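Local coordinates for DUF3863 domain-containing protein (Parabacteroides distasonis, PDB 3LM3) that is of unknown function but probably acts on carbohydrates, as a putative glycoside hydrolase or deacetylase, at residues A[17-22]-A[274-280]; A[72-78]-A[104-109]; A[241-245]-A[261-266]; A[387-391]-A[435-440]. One frame throughout, in Å; residues are numbered along the deposited sequence. Where two conformers were deposited one is given.

Interaction 1: residues A[17-22]-A[274-280]; sequences IEGNRF and LELNGFG
The Phe279 ring is met over one face by Ile17, whose CD1 stands 3.7 Å from the ring centroid and only 4° off its normal, a CH-pi contact aimed at the centre of the face. Two other flat groups are approached differently. Phe22 turns a ring edge to Gly280 O, while the Arg21 guanidinium has Leu274 CD1 over one face, a weaker inference because Leu274 was modelled in two conformers. Ile17 reaches the ring with CG1 opposite its backbone N (chi1 -167°) and the chain extended beyond. Tyr190 also packs against the Phe279 ring, and Arg21 NE is bonded to Phe270 O.

Between these groups the backbones pair in parallel. Gly280 N donates to Asn20 O at 3.0 Å, in the carbonyl plane, and Phe22 N donates to Gly280 O at 2.9 Å, the two bonds bracketing Arg21. Upstream, the type II turn from Ile17 to Asn20 presents Gly19 N to Gly278 O at 2.7 Å, nearly along the C=O axis. Gly19 and Gly278 both have positive phi, and Gly278 is where the chain leaves helix 255-277 to enter strand 280-287. Backbone amides and carbonyls therefore fix the register with which this strand joins strand 21-29 in the parallel sheet, and apolar contact over one aromatic face flanks the junction.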
loop_
_atom_site.group_PDB
_atom_site.type_symbol
_atom_site.label_atom_id
_atom_site.label_comp_id
_atom_site.label_asym_id
_atom_site.label_seq_id
_atom_site.Cartn_x
_atom_site.Cartn_y
_atom_site.Cartn_z
ATOM N N ILE A 17 16.433 7.542 5.944
ATOM C CA ILE A 17 15.366 7.848 4.995
ATOM C C ILE A 17 15.575 9.184 4.293
ATOM O O ILE A 17 15.253 9.334 3.110
ATOM C CB ILE A 17 13.996 7.813 5.713
ATOM C CG1 ILE A 17 12.845 7.804 4.699
ATOM C CG2 ILE A 17 13.892 8.946 6.760
ATOM C CD1 ILE A 17 11.498 7.512 5.370
ATOM N N GLU A 18 16.214 10.146 4.965
ATOM C CA GLU A 18 16.203 11.496 4.422
ATOM C C GLU A 18 17.054 11.615 3.164
ATOM O O GLU A 18 18.188 11.131 3.077
ATOM C CB GLU A 18 16.546 12.575 5.469
ATOM C CG GLU A 18 15.462 12.750 6.566
ATOM C CD GLU A 18 14.108 13.225 6.011
ATOM O OE1 GLU A 18 14.071 14.326 5.395
ATOM O OE2 GLU A 18 13.096 12.503 6.194
ATOM N N GLY A 19 16.447 12.247 2.171
ATOM C CA GLY A 19 17.101 12.487 0.897
ATOM C C GLY A 19 17.098 11.337 -0.078
ATOM O O GLY A 19 17.664 11.463 -1.186
ATOM N N ASN A 20 16.471 10.228 0.299
ATOM C CA ASN A 20 16.567 8.994 -0.453
ATOM C C ASN A 20 15.233 8.603 -1.085
ATOM O O ASN A 20 14.155 9.064 -0.672
ATOM C CB ASN A 20 17.079 7.872 0.459
ATOM C CG ASN A 20 18.573 7.887 0.642
ATOM O OD1 ASN A 20 19.329 8.004 -0.337
ATOM N ND2 ASN A 20 19.021 7.726 1.889
ATOM N N ARG A 21 15.337 7.749 -2.097
ATOM C CA ARG A 21 14.212 7.178 -2.843
ATOM C C ARG A 21 14.181 5.679 -2.572
ATOM O O ARG A 21 15.232 5.034 -2.605
ATOM C CB ARG A 21 14.401 7.447 -4.339
ATOM C CG ARG A 21 14.388 8.896 -4.717
ATOM C CD ARG A 21 14.751 9.087 -6.175
ATOM N NE ARG A 21 14.631 10.475 -6.587
ATOM C CZ ARG A 21 15.549 11.405 -6.412
ATOM N NH1 ARG A 21 16.699 11.129 -5.828
ATOM N NH2 ARG A 21 15.300 12.645 -6.837
ATOM N N PHE A 22 13.000 5.151 -2.261
ATOM C CA PHE A 22 12.830 3.769 -1.877
ATOM C C PHE A 22 11.704 3.119 -2.657
ATOM O O PHE A 22 10.660 3.731 -2.860
ATOM C CB PHE A 22 12.449 3.668 -0.417
ATOM C CG PHE A 22 13.498 4.216 0.506
ATOM C CD1 PHE A 22 14.519 3.406 0.944
ATOM C CD2 PHE A 22 13.489 5.540 0.898
ATOM C CE1 PHE A 22 15.508 3.919 1.774
ATOM C CE2 PHE A 22 14.508 6.074 1.697
ATOM C CZ PHE A 22 15.502 5.230 2.158
ATOM N N LEU A 274 9.850 13.944 -3.593
ATOM C CA LEU A 274 11.067 13.995 -2.792
ATOM C C LEU A 274 11.424 15.442 -2.439
ATOM O O LEU A 274 11.894 15.731 -1.331
ATOM C CB LEU A 274 12.215 13.276 -3.499
ATOM C CG LEU A 274 13.511 13.309 -2.685
ATOM C CD1 LEU A 274 14.263 12.012 -2.823
ATOM C CD2 LEU A 274 14.367 14.500 -3.110
ATOM N N GLU A 275 11.196 16.351 -3.370
ATOM C CA GLU A 275 11.429 17.771 -3.092
ATOM C C GLU A 275 10.497 18.302 -2.013
ATOM O O GLU A 275 10.919 19.083 -1.147
ATOM C CB GLU A 275 11.278 18.622 -4.351
ATOM C CG GLU A 275 12.462 18.583 -5.278
ATOM C CD GLU A 275 12.418 19.712 -6.302
ATOM O OE1 GLU A 275 11.334 19.957 -6.885
ATOM O OE2 GLU A 275 13.462 20.360 -6.515
ATOM N N LEU A 276 9.229 17.889 -2.056
ATOM C CA LEU A 276 8.247 18.371 -1.091
ATOM C C LEU A 276 8.382 17.733 0.290
ATOM O O LEU A 276 8.102 18.381 1.301
ATOM C CB LEU A 276 6.835 18.126 -1.623
ATOM C CG LEU A 276 6.415 18.932 -2.855
ATOM C CD1 LEU A 276 5.163 18.358 -3.518
ATOM C CD2 LEU A 276 6.232 20.412 -2.522
ATOM N N ASN A 277 8.734 16.456 0.299
ATOM C CA ASN A 277 8.618 15.647 1.530
ATOM C C ASN A 277 9.934 15.243 2.156
ATOM O O ASN A 277 9.950 14.738 3.271
ATOM C CB ASN A 277 7.771 14.407 1.239
ATOM C CG ASN A 277 6.380 14.787 0.766
ATOM O OD1 ASN A 277 5.784 15.713 1.348
ATOM N ND2 ASN A 277 5.881 14.131 -0.304
ATOM N N GLY A 278 11.015 15.363 1.407
ATOM C CA GLY A 278 12.330 15.020 1.902
ATOM C C GLY A 278 12.775 13.599 1.608
ATOM O O GLY A 278 13.939 13.260 1.803
ATOM N N PHE A 279 11.854 12.746 1.171
ATOM C CA PHE A 279 12.186 11.395 0.720
ATOM C C PHE A 279 11.097 11.027 -0.284
ATOM O O PHE A 279 10.059 11.717 -0.360
ATOM C CB PHE A 279 12.214 10.356 1.855
ATOM C CG PHE A 279 10.877 10.094 2.516
ATOM C CD1 PHE A 279 10.444 10.865 3.579
ATOM C CD2 PHE A 279 10.085 9.047 2.096
ATOM C CE1 PHE A 279 9.210 10.613 4.201
ATOM C CE2 PHE A 279 8.861 8.799 2.698
ATOM C CZ PHE A 279 8.429 9.578 3.752
ATOM N N GLY A 280 11.323 9.942 -1.027
ATOM C CA GLY A 280 10.279 9.395 -1.899
ATOM C C GLY A 280 10.162 7.911 -1.663
ATOM O O GLY A 280 11.176 7.246 -1.480
#

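Interaction 2: residues A[72-78]-A[104-109]; sequences LTWGFTM and DEVTYF
Glu105 OE1 is gripped by Thr73 OG1, which donates to its anti lone pair at 2.7 Å, and by the backbone N of Gly323. The Thr73 hydroxyl in turn accepts from Phe322 N, tying both strands to the start of helix 322-332. Thr73 and Glu105 lie side by side and point the same way, the glutamate chain extended with CG opposite its backbone N (chi1 177°).

At the head of the pair Asp104 divides its oxygens: OD1 takes Leu72 N at 2.9 Å and OD2 takes Trp74 NE1 at 2.9 Å, each donor lying above the carboxylate plane. Arg60 adds a salt bridge to OD1. A leucine in place of Asp104 would probably leave Leu72 N and the indole N-H without these acceptors and Arg60 without this carboxylate.

Between strands 73-76 and 105-108 the parallel backbone bonds include Trp74 N to Glu105 O at 2.8 Å and Thr107 N to Trp74 O at 2.8 Å. Farther along, Phe76 CE1 touches Val106 CG1 at 4.1 Å, and a water accepts from Met78 N at 3.0 Å while donating to Tyr108 OH. The connection runs through helices 78-82 and 86-102, the latter touching Trp74 and Val106, a beta-alpha-beta crossover. Polar side chains thus tie the two strands together where both begin, in a buried setting where these bonds satisfy the carboxylates and their donors.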
loop_
_atom_site.group_PDB
_atom_site.type_symbol
_atom_site.label_atom_id
_atom_site.label_comp_id
_atom_site.label_asym_id
_atom_site.label_seq_id
_atom_site.Cartn_x
_atom_site.Cartn_y
_atom_site.Cartn_z
ATOM N N LEU A 72 13.492 -7.703 -1.136
ATOM C CA LEU A 72 12.040 -7.606 -1.137
ATOM C C LEU A 72 11.457 -8.412 0.015
ATOM O O LEU A 72 12.154 -9.137 0.723
ATOM C CB LEU A 72 11.505 -8.064 -2.484
ATOM C CG LEU A 72 11.791 -9.489 -2.958
ATOM C CD1 LEU A 72 11.003 -10.557 -2.188
ATOM C CD2 LEU A 72 11.550 -9.598 -4.494
ATOM N N THR A 73 10.153 -8.274 0.215
ATOM C CA THR A 73 9.410 -9.012 1.206
ATOM C C THR A 73 8.649 -10.141 0.562
ATOM O O THR A 73 7.820 -9.897 -0.318
ATOM C CB THR A 73 8.433 -8.074 1.916
ATOM O OG1 THR A 73 9.169 -7.014 2.549
ATOM C CG2 THR A 73 7.576 -8.787 2.952
ATOM N N TRP A 74 8.890 -11.360 1.026
ATOM C CA TRP A 74 8.068 -12.518 0.665
ATOM C C TRP A 74 6.952 -12.613 1.672
ATOM O O TRP A 74 7.200 -12.691 2.878
ATOM C CB TRP A 74 8.917 -13.774 0.735
ATOM C CG TRP A 74 10.055 -13.821 -0.240
ATOM C CD1 TRP A 74 11.378 -13.536 0.026
ATOM C CD2 TRP A 74 10.006 -14.207 -1.628
ATOM N NE1 TRP A 74 12.127 -13.725 -1.108
ATOM C CE2 TRP A 74 11.306 -14.136 -2.134
ATOM C CE3 TRP A 74 8.959 -14.593 -2.498
ATOM C CZ2 TRP A 74 11.618 -14.452 -3.458
ATOM C CZ3 TRP A 74 9.269 -14.918 -3.809
ATOM C CH2 TRP A 74 10.584 -14.846 -4.288
ATOM N N GLY A 75 5.722 -12.617 1.208
ATOM C CA GLY A 75 4.586 -12.708 2.087
ATOM C C GLY A 75 3.785 -13.962 1.807
ATOM O O GLY A 75 3.368 -14.193 0.666
ATOM N N PHE A 76 3.553 -14.780 2.840
ATOM C CA PHE A 76 2.851 -16.061 2.706
ATOM C C PHE A 76 1.517 -16.045 3.434
ATOM O O PHE A 76 1.435 -15.610 4.581
ATOM C CB PHE A 76 3.656 -17.176 3.378
ATOM C CG PHE A 76 4.917 -17.599 2.648
ATOM C CD1 PHE A 76 6.062 -16.831 2.655
ATOM C CD2 PHE A 76 4.941 -18.802 1.986
ATOM C CE1 PHE A 76 7.212 -17.272 1.986
ATOM C CE2 PHE A 76 6.082 -19.235 1.306
ATOM C CZ PHE A 76 7.190 -18.468 1.304
ATOM N N THR A 77 0.484 -16.618 2.822
ATOM C CA THR A 77 -0.730 -16.916 3.565
ATOM C C THR A 77 -0.492 -18.088 4.542
ATOM O O THR A 77 0.500 -18.801 4.442
ATOM C CB THR A 77 -1.847 -17.331 2.647
ATOM O OG1 THR A 77 -1.494 -18.569 2.004
ATOM C CG2 THR A 77 -2.148 -16.245 1.645
HETATM N N MSE A 78 -1.421 -18.300 5.468
HETATM C CA MSE A 78 -1.250 -19.389 6.420
HETATM C C MSE A 78 -1.192 -20.708 5.706
HETATM O O MSE A 78 -0.347 -21.552 6.014
HETATM C CB MSE A 78 -2.346 -19.406 7.482
HETATM C CG MSE A 78 -2.061 -20.432 8.560
HETATM SE SE MSE A 78 -0.631 -19.892 9.760
HETATM C CE MSE A 78 -1.692 -18.637 10.833
ATOM N N ASP A 104 16.324 -10.690 1.931
ATOM C CA ASP A 104 14.875 -10.559 1.745
ATOM C C ASP A 104 14.203 -10.788 3.103
ATOM O O ASP A 104 14.720 -11.512 3.941
ATOM C CB ASP A 104 14.316 -11.565 0.734
ATOM C CG ASP A 104 14.716 -11.276 -0.708
ATOM O OD1 ASP A 104 15.123 -10.125 -1.000
ATOM O OD2 ASP A 104 14.574 -12.237 -1.504
ATOM N N GLU A 105 13.031 -10.192 3.272
ATOM C CA GLU A 105 12.179 -10.392 4.437
ATOM C C GLU A 105 11.219 -11.557 4.142
ATOM O O GLU A 105 10.813 -11.765 2.997
ATOM C CB GLU A 105 11.404 -9.090 4.713
ATOM C CG GLU A 105 10.406 -9.101 5.827
ATOM C CD GLU A 105 9.894 -7.728 6.161
ATOM O OE1 GLU A 105 9.531 -6.973 5.240
ATOM O OE2 GLU A 105 9.847 -7.376 7.363
ATOM N N VAL A 106 10.815 -12.274 5.188
ATOM C CA VAL A 106 9.847 -13.349 5.091
ATOM C C VAL A 106 8.777 -13.102 6.125
ATOM O O VAL A 106 9.064 -13.013 7.333
ATOM C CB VAL A 106 10.510 -14.706 5.368
ATOM C CG1 VAL A 106 9.467 -15.875 5.155
ATOM C CG2 VAL A 106 11.759 -14.900 4.461
ATOM N N THR A 107 7.545 -12.925 5.666
ATOM C CA THR A 107 6.486 -12.619 6.607
ATOM C C THR A 107 5.128 -13.127 6.174
ATOM O O THR A 107 4.983 -13.851 5.191
ATOM C CB THR A 107 6.442 -11.080 6.927
ATOM O OG1 THR A 107 5.706 -10.897 8.144
ATOM C CG2 THR A 107 5.824 -10.266 5.754
ATOM N N TYR A 108 4.148 -12.851 7.026
ATOM C CA TYR A 108 2.757 -13.295 6.898
ATOM C C TYR A 108 1.962 -12.310 6.055
ATOM O O TYR A 108 2.046 -11.086 6.242
ATOM C CB TYR A 108 2.149 -13.407 8.303
ATOM C CG TYR A 108 0.783 -14.047 8.404
ATOM C CD1 TYR A 108 0.468 -15.152 7.662
ATOM C CD2 TYR A 108 -0.189 -13.546 9.272
ATOM C CE1 TYR A 108 -0.813 -15.753 7.751
ATOM C CE2 TYR A 108 -1.443 -14.160 9.379
ATOM C CZ TYR A 108 -1.743 -15.256 8.589
ATOM O OH TYR A 108 -2.964 -15.932 8.573
ATOM N N PHE A 109 1.148 -12.858 5.150
ATOM C CA PHE A 109 0.272 -12.105 4.228
ATOM C C PHE A 109 -1.095 -12.774 4.257
ATOM O O PHE A 109 -1.392 -13.625 3.415
ATOM C CB PHE A 109 0.855 -12.110 2.804
ATOM C CG PHE A 109 0.328 -11.029 1.904
ATOM C CD1 PHE A 109 -0.999 -10.704 1.860
ATOM C CD2 PHE A 109 1.185 -10.343 1.070
ATOM C CE1 PHE A 109 -1.473 -9.690 1.008
ATOM C CE2 PHE A 109 0.740 -9.344 0.234
ATOM C CZ PHE A 109 -0.606 -9.007 0.215
HETATM O O HOH W 1 -3.898 -16.654 5.732
#

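Interaction 3: residues A[241-245]-A[261-266]; sequences RRGVG and EVMHTE
Val244 carries CG1 opposite its carbonyl carbon (chi1 -58°), and Thr265 sets OG1 beside its backbone N (chi1 -59°), which leaves CG2 anti to that N; these settings bring the methyls Val244 CG1 and Thr265 CG2 to 3.8 Å from each other. The contact is a loop packed onto a helix: residues 241-245, just ahead of helix 247-253, lie along one side of helix 255-277. No hydrogen bond crosses between them, and the fit is one of shape. Val244 CG1 also rests 3.8 Å from Glu266 CG, the two side chains crossing at about a right angle, while Val244 CB faces Val262 CG1. Gly243 brings its CA to 3.6 Å from Thr265 OG1.

The charged ends turn to other partners. Arg242 lays its CG and CD against Glu261 CG, but its guanidinium forms a salt bridge with Asp352, and Glu261 OE1 is bonded to Ser348. Glu266 reaches Thr310 and Trp306, so helix 296-313 is drawn into the same neighbourhood.

Thr265 OG1 donates back to Glu261 O at 3.0 Å, arriving from the face opposite to that used by Thr265 N. Gly243 O, by contrast, is buried with no hydrogen-bond partner in the model; Val262 CG2 lies 3.8 Å from it.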
loop_
_atom_site.group_PDB
_atom_site.type_symbol
_atom_site.label_atom_id
_atom_site.label_comp_id
_atom_site.label_asym_id
_atom_site.label_seq_id
_atom_site.Cartn_x
_atom_site.Cartn_y
_atom_site.Cartn_z
ATOM N N ARG A 241 -7.647 1.455 -9.184
ATOM C CA ARG A 241 -6.429 0.853 -8.636
ATOM C C ARG A 241 -5.211 1.005 -9.505
ATOM O O ARG A 241 -4.166 0.391 -9.253
ATOM C CB ARG A 241 -6.665 -0.630 -8.336
ATOM C CG ARG A 241 -7.744 -0.885 -7.300
ATOM C CD ARG A 241 -7.464 -0.165 -5.977
ATOM N NE ARG A 241 -6.169 -0.572 -5.453
ATOM C CZ ARG A 241 -5.524 0.020 -4.455
ATOM N NH1 ARG A 241 -6.039 1.099 -3.868
ATOM N NH2 ARG A 241 -4.352 -0.489 -4.069
ATOM N N ARG A 242 -5.300 1.879 -10.509
ATOM C CA ARG A 242 -4.165 2.124 -11.381
ATOM C C ARG A 242 -3.063 2.996 -10.749
ATOM O O ARG A 242 -3.312 4.104 -10.239
ATOM C CB ARG A 242 -4.648 2.762 -12.672
ATOM C CG ARG A 242 -3.530 2.987 -13.663
ATOM C CD ARG A 242 -4.091 3.155 -15.080
ATOM N NE ARG A 242 -4.552 1.872 -15.595
ATOM C CZ ARG A 242 -5.811 1.524 -15.878
ATOM N NH1 ARG A 242 -6.822 2.374 -15.793
ATOM N NH2 ARG A 242 -6.079 0.290 -16.290
ATOM N N GLY A 243 -1.828 2.499 -10.871
ATOM C CA GLY A 243 -0.654 3.206 -10.449
ATOM C C GLY A 243 0.573 2.431 -10.838
ATOM O O GLY A 243 0.858 2.301 -12.039
ATOM N N VAL A 244 1.283 1.871 -9.859
ATOM C CA VAL A 244 2.437 1.025 -10.138
ATOM C C VAL A 244 2.136 -0.462 -10.192
ATOM O O VAL A 244 2.985 -1.237 -10.622
ATOM C CB VAL A 244 3.604 1.275 -9.156
ATOM C CG1 VAL A 244 4.059 2.749 -9.178
ATOM C CG2 VAL A 244 3.217 0.816 -7.744
ATOM N N GLY A 245 0.936 -0.856 -9.807
ATOM C CA GLY A 245 0.613 -2.272 -9.794
ATOM C C GLY A 245 0.604 -2.809 -11.225
ATOM O O GLY A 245 0.096 -2.153 -12.152
ATOM N N GLU A 261 2.975 4.416 -17.658
ATOM C CA GLU A 261 2.117 4.806 -16.534
ATOM C C GLU A 261 2.794 4.505 -15.187
ATOM O O GLU A 261 2.695 5.285 -14.249
ATOM C CB GLU A 261 0.767 4.130 -16.652
ATOM C CG GLU A 261 -0.165 4.352 -15.478
ATOM C CD GLU A 261 -0.517 5.781 -15.161
ATOM O OE1 GLU A 261 -0.376 6.679 -16.020
ATOM O OE2 GLU A 261 -0.989 5.975 -14.003
ATOM N N VAL A 262 3.503 3.376 -15.106
ATOM C CA VAL A 262 4.251 3.033 -13.882
ATOM C C VAL A 262 5.351 4.064 -13.615
ATOM O O VAL A 262 5.477 4.542 -12.483
ATOM C CB VAL A 262 4.819 1.611 -13.967
ATOM C CG1 VAL A 262 5.655 1.291 -12.746
ATOM C CG2 VAL A 262 3.658 0.606 -14.064
HETATM N N MSE A 263 6.093 4.452 -14.651
HETATM C CA MSE A 263 7.125 5.489 -14.476
HETATM C C MSE A 263 6.518 6.808 -14.051
HETATM O O MSE A 263 7.056 7.490 -13.165
HETATM C CB MSE A 263 7.949 5.673 -15.748
HETATM C CG MSE A 263 8.761 4.424 -16.151
HETATM SE SE MSE A 263 10.156 3.868 -14.916
HETATM C CE MSE A 263 9.145 2.491 -13.980
ATOM N N HIS A 264 5.402 7.196 -14.677
ATOM C CA HIS A 264 4.717 8.432 -14.329
ATOM C C HIS A 264 4.314 8.439 -12.852
ATOM O O HIS A 264 4.492 9.427 -12.131
ATOM C CB HIS A 264 3.465 8.597 -15.193
ATOM C CG HIS A 264 2.577 9.716 -14.754
ATOM N ND1 HIS A 264 2.800 11.016 -15.139
ATOM C CD2 HIS A 264 1.494 9.735 -13.933
ATOM C CE1 HIS A 264 1.875 11.788 -14.595
ATOM N NE2 HIS A 264 1.090 11.041 -13.836
ATOM N N THR A 265 3.739 7.319 -12.409
ATOM C CA THR A 265 3.292 7.216 -11.031
ATOM C C THR A 265 4.470 7.280 -10.084
ATOM O O THR A 265 4.408 7.988 -9.051
ATOM C CB THR A 265 2.451 5.966 -10.822
ATOM O OG1 THR A 265 1.307 5.995 -11.707
ATOM C CG2 THR A 265 1.970 5.860 -9.391
ATOM N N GLU A 266 5.563 6.599 -10.425
ATOM C CA GLU A 266 6.759 6.722 -9.585
ATOM C C GLU A 266 7.289 8.134 -9.528
ATOM O O GLU A 266 7.778 8.583 -8.490
ATOM C CB GLU A 266 7.861 5.763 -10.008
ATOM C CG GLU A 266 7.474 4.337 -9.827
ATOM C CD GLU A 266 8.633 3.403 -9.991
ATOM O OE1 GLU A 266 9.485 3.622 -10.911
ATOM O OE2 GLU A 266 8.725 2.435 -9.224
#

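Interaction 4: residues A[387-391]-A[435-440]; sequences FTRYD and EDQDLI
Arg389 sets out from its strand toward helix 434-443, with CG opposite the carbonyl carbon (chi1 -71°). From CB the chain passes to CG, which comes 4.1 Å from Leu439 CD2, and then to CD, 3.5 Å from Asp436 OD1. A bend at chi3 (70°) then turns the guanidinium so that Leu439 CD2 lies over one face. NE donates to Asp391 OD1 at 2.9 Å and NH2 to Asp391 OD2 at 2.7 Å, a side-on grip within the guanidinium plane that uses both syn lone pairs. NH1 reaches the helix, bonding to Asp436 OD1 at 2.6 Å with a bent hydrogen bond and forming a longer salt bridge to Glu435 OE2 at 3.4 Å.

A methionine in place of Arg389 would probably leave the carboxylates of Asp391, Glu435 and Asp436 without the cation they share, loosening the tie between strand and helix. Asp436 retains a second ion pair, from OD2 to Lys414 NZ.

Phe387, two residues earlier, brings CE2 to 3.4 Å from Asp436 CG; Asp436 OD1 lies in the plane of the ring, at its edge. The ring's CE1 side also packs on Ile440 CG1. This is an alpha/beta packing with a salt-bridge network at its margin: the helix crosses the strand segment at 84° and lies against the outermost strand, 383-389, of a four-stranded antiparallel sheet.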
loop_
_atom_site.group_PDB
_atom_site.type_symbol
_atom_site.label_atom_id
_atom_site.label_comp_id
_atom_site.label_asym_id
_atom_site.label_seq_id
_atom_site.Cartn_x
_atom_site.Cartn_y
_atom_site.Cartn_z
ATOM N N PHE A 387 -11.789 16.360 1.927
ATOM C CA PHE A 387 -11.365 16.960 3.176
ATOM C C PHE A 387 -11.827 16.012 4.257
ATOM O O PHE A 387 -13.039 15.872 4.494
ATOM C CB PHE A 387 -11.949 18.360 3.363
ATOM C CG PHE A 387 -11.531 19.005 4.653
ATOM C CD1 PHE A 387 -10.180 19.275 4.900
ATOM C CD2 PHE A 387 -12.464 19.355 5.604
ATOM C CE1 PHE A 387 -9.782 19.848 6.093
ATOM C CE2 PHE A 387 -12.060 19.941 6.808
ATOM C CZ PHE A 387 -10.729 20.196 7.039
ATOM N N THR A 388 -10.873 15.298 4.852
ATOM C CA THR A 388 -11.150 14.256 5.814
ATOM C C THR A 388 -10.420 14.629 7.097
ATOM O O THR A 388 -9.199 14.678 7.126
ATOM C CB THR A 388 -10.657 12.899 5.281
ATOM O OG1 THR A 388 -11.268 12.605 4.025
ATOM C CG2 THR A 388 -10.970 11.751 6.255
ATOM N N ARG A 389 -11.178 14.927 8.153
ATOM C CA ARG A 389 -10.607 15.328 9.429
ATOM C C ARG A 389 -10.280 14.148 10.313
ATOM O O ARG A 389 -11.028 13.210 10.408
ATOM C CB ARG A 389 -11.599 16.248 10.151
ATOM C CG ARG A 389 -11.710 17.590 9.498
ATOM C CD ARG A 389 -12.678 18.487 10.221
ATOM N NE ARG A 389 -12.161 18.890 11.516
ATOM C CZ ARG A 389 -12.573 19.957 12.165
ATOM N NH1 ARG A 389 -13.509 20.751 11.640
ATOM N NH2 ARG A 389 -12.034 20.238 13.331
ATOM N N TYR A 390 -9.133 14.220 10.970
ATOM C CA TYR A 390 -8.686 13.195 11.889
ATOM C C TYR A 390 -8.825 13.605 13.345
ATOM O O TYR A 390 -8.721 12.758 14.221
ATOM C CB TYR A 390 -7.224 12.867 11.602
ATOM C CG TYR A 390 -6.958 12.417 10.194
ATOM C CD1 TYR A 390 -7.744 11.461 9.593
ATOM C CD2 TYR A 390 -5.840 12.889 9.493
ATOM C CE1 TYR A 390 -7.478 11.020 8.300
ATOM C CE2 TYR A 390 -5.554 12.450 8.212
ATOM C CZ TYR A 390 -6.391 11.533 7.608
ATOM O OH TYR A 390 -6.102 11.063 6.337
ATOM N N ASP A 391 -9.025 14.888 13.597
ATOM C CA ASP A 391 -9.205 15.355 14.976
ATOM C C ASP A 391 -10.547 14.912 15.548
ATOM O O ASP A 391 -10.691 14.754 16.772
ATOM C CB ASP A 391 -8.957 16.868 15.075
ATOM C CG ASP A 391 -9.948 17.697 14.283
ATOM O OD1 ASP A 391 -10.476 17.257 13.254
ATOM O OD2 ASP A 391 -10.176 18.845 14.699
ATOM N N GLU A 435 -14.667 26.662 10.484
ATOM C CA GLU A 435 -13.841 25.862 11.382
ATOM C C GLU A 435 -12.905 25.008 10.559
ATOM O O GLU A 435 -11.781 24.717 10.987
ATOM C CB GLU A 435 -14.701 24.941 12.254
ATOM C CG GLU A 435 -15.673 24.022 11.502
ATOM C CD GLU A 435 -16.334 22.976 12.396
ATOM O OE1 GLU A 435 -16.465 23.226 13.619
ATOM O OE2 GLU A 435 -16.726 21.902 11.870
ATOM N N ASP A 436 -13.404 24.572 9.400
ATOM C CA ASP A 436 -12.628 23.736 8.471
ATOM C C ASP A 436 -11.585 24.597 7.810
ATOM O O ASP A 436 -10.423 24.212 7.721
ATOM C CB ASP A 436 -13.552 23.067 7.469
ATOM C CG ASP A 436 -14.425 22.007 8.091
ATOM O OD1 ASP A 436 -14.067 21.496 9.175
ATOM O OD2 ASP A 436 -15.436 21.608 7.453
ATOM N N GLN A 437 -11.971 25.800 7.373
ATOM C CA GLN A 437 -10.993 26.778 6.917
ATOM C C GLN A 437 -9.921 27.050 7.983
ATOM O O GLN A 437 -8.745 27.250 7.642
ATOM C CB GLN A 437 -11.676 28.107 6.539
ATOM C CG GLN A 437 -12.524 28.014 5.272
ATOM C CD GLN A 437 -13.089 29.344 4.828
ATOM O OE1 GLN A 437 -12.413 30.375 4.900
ATOM N NE2 GLN A 437 -14.333 29.325 4.363
ATOM N N ASP A 438 -10.336 27.178 9.232
ATOM C CA ASP A 438 -9.386 27.556 10.293
ATOM C C ASP A 438 -8.332 26.465 10.481
ATOM O O ASP A 438 -7.134 26.773 10.607
ATOM C CB ASP A 438 -10.091 27.788 11.626
ATOM C CG ASP A 438 -10.879 29.085 11.659
ATOM O OD1 ASP A 438 -10.500 30.058 10.955
ATOM O OD2 ASP A 438 -11.862 29.077 12.418
ATOM N N LEU A 439 -8.796 25.219 10.461
ATOM C CA LEU A 439 -7.906 24.028 10.535
ATOM C C LEU A 439 -6.952 23.987 9.356
ATOM O O LEU A 439 -5.742 23.804 9.531
ATOM C CB LEU A 439 -8.715 22.738 10.629
ATOM C CG LEU A 439 -7.919 21.434 10.836
ATOM C CD1 LEU A 439 -7.132 21.533 12.146
ATOM C CD2 LEU A 439 -8.799 20.199 10.855
ATOM N N ILE A 440 -7.471 24.204 8.148
ATOM C CA ILE A 440 -6.616 24.322 6.991
ATOM C C ILE A 440 -5.579 25.440 7.121
ATOM O O ILE A 440 -4.404 25.233 6.838
ATOM C CB ILE A 440 -7.446 24.447 5.672
ATOM C CG1 ILE A 440 -8.249 23.169 5.452
ATOM C CG2 ILE A 440 -6.572 24.722 4.479
ATOM C CD1 ILE A 440 -9.286 23.292 4.365
HETATM O O HOH W 2 -11.485 23.504 13.650
#

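Interactions 1 and 2 belong to one parallel sheet, in which strands 21-29 and 73-76 are neighbours; their nearest atoms are about 11 Å apart. Interaction 3 shares helix 255-277 with interaction 1, about 7 Å away at the nearest atoms, and both interactions 2 and 3 are nested within the chain loop that interaction 1 closes. Interaction 4 belongs to the separate antiparallel sheet, about 14 Å from interactions 1 and 3 at the nearest atoms and about 38 Å from interaction 2 between centres. No catalytic site is established. A bound PEG lies about 4 Å from the side chain of Glu18 in interaction 1.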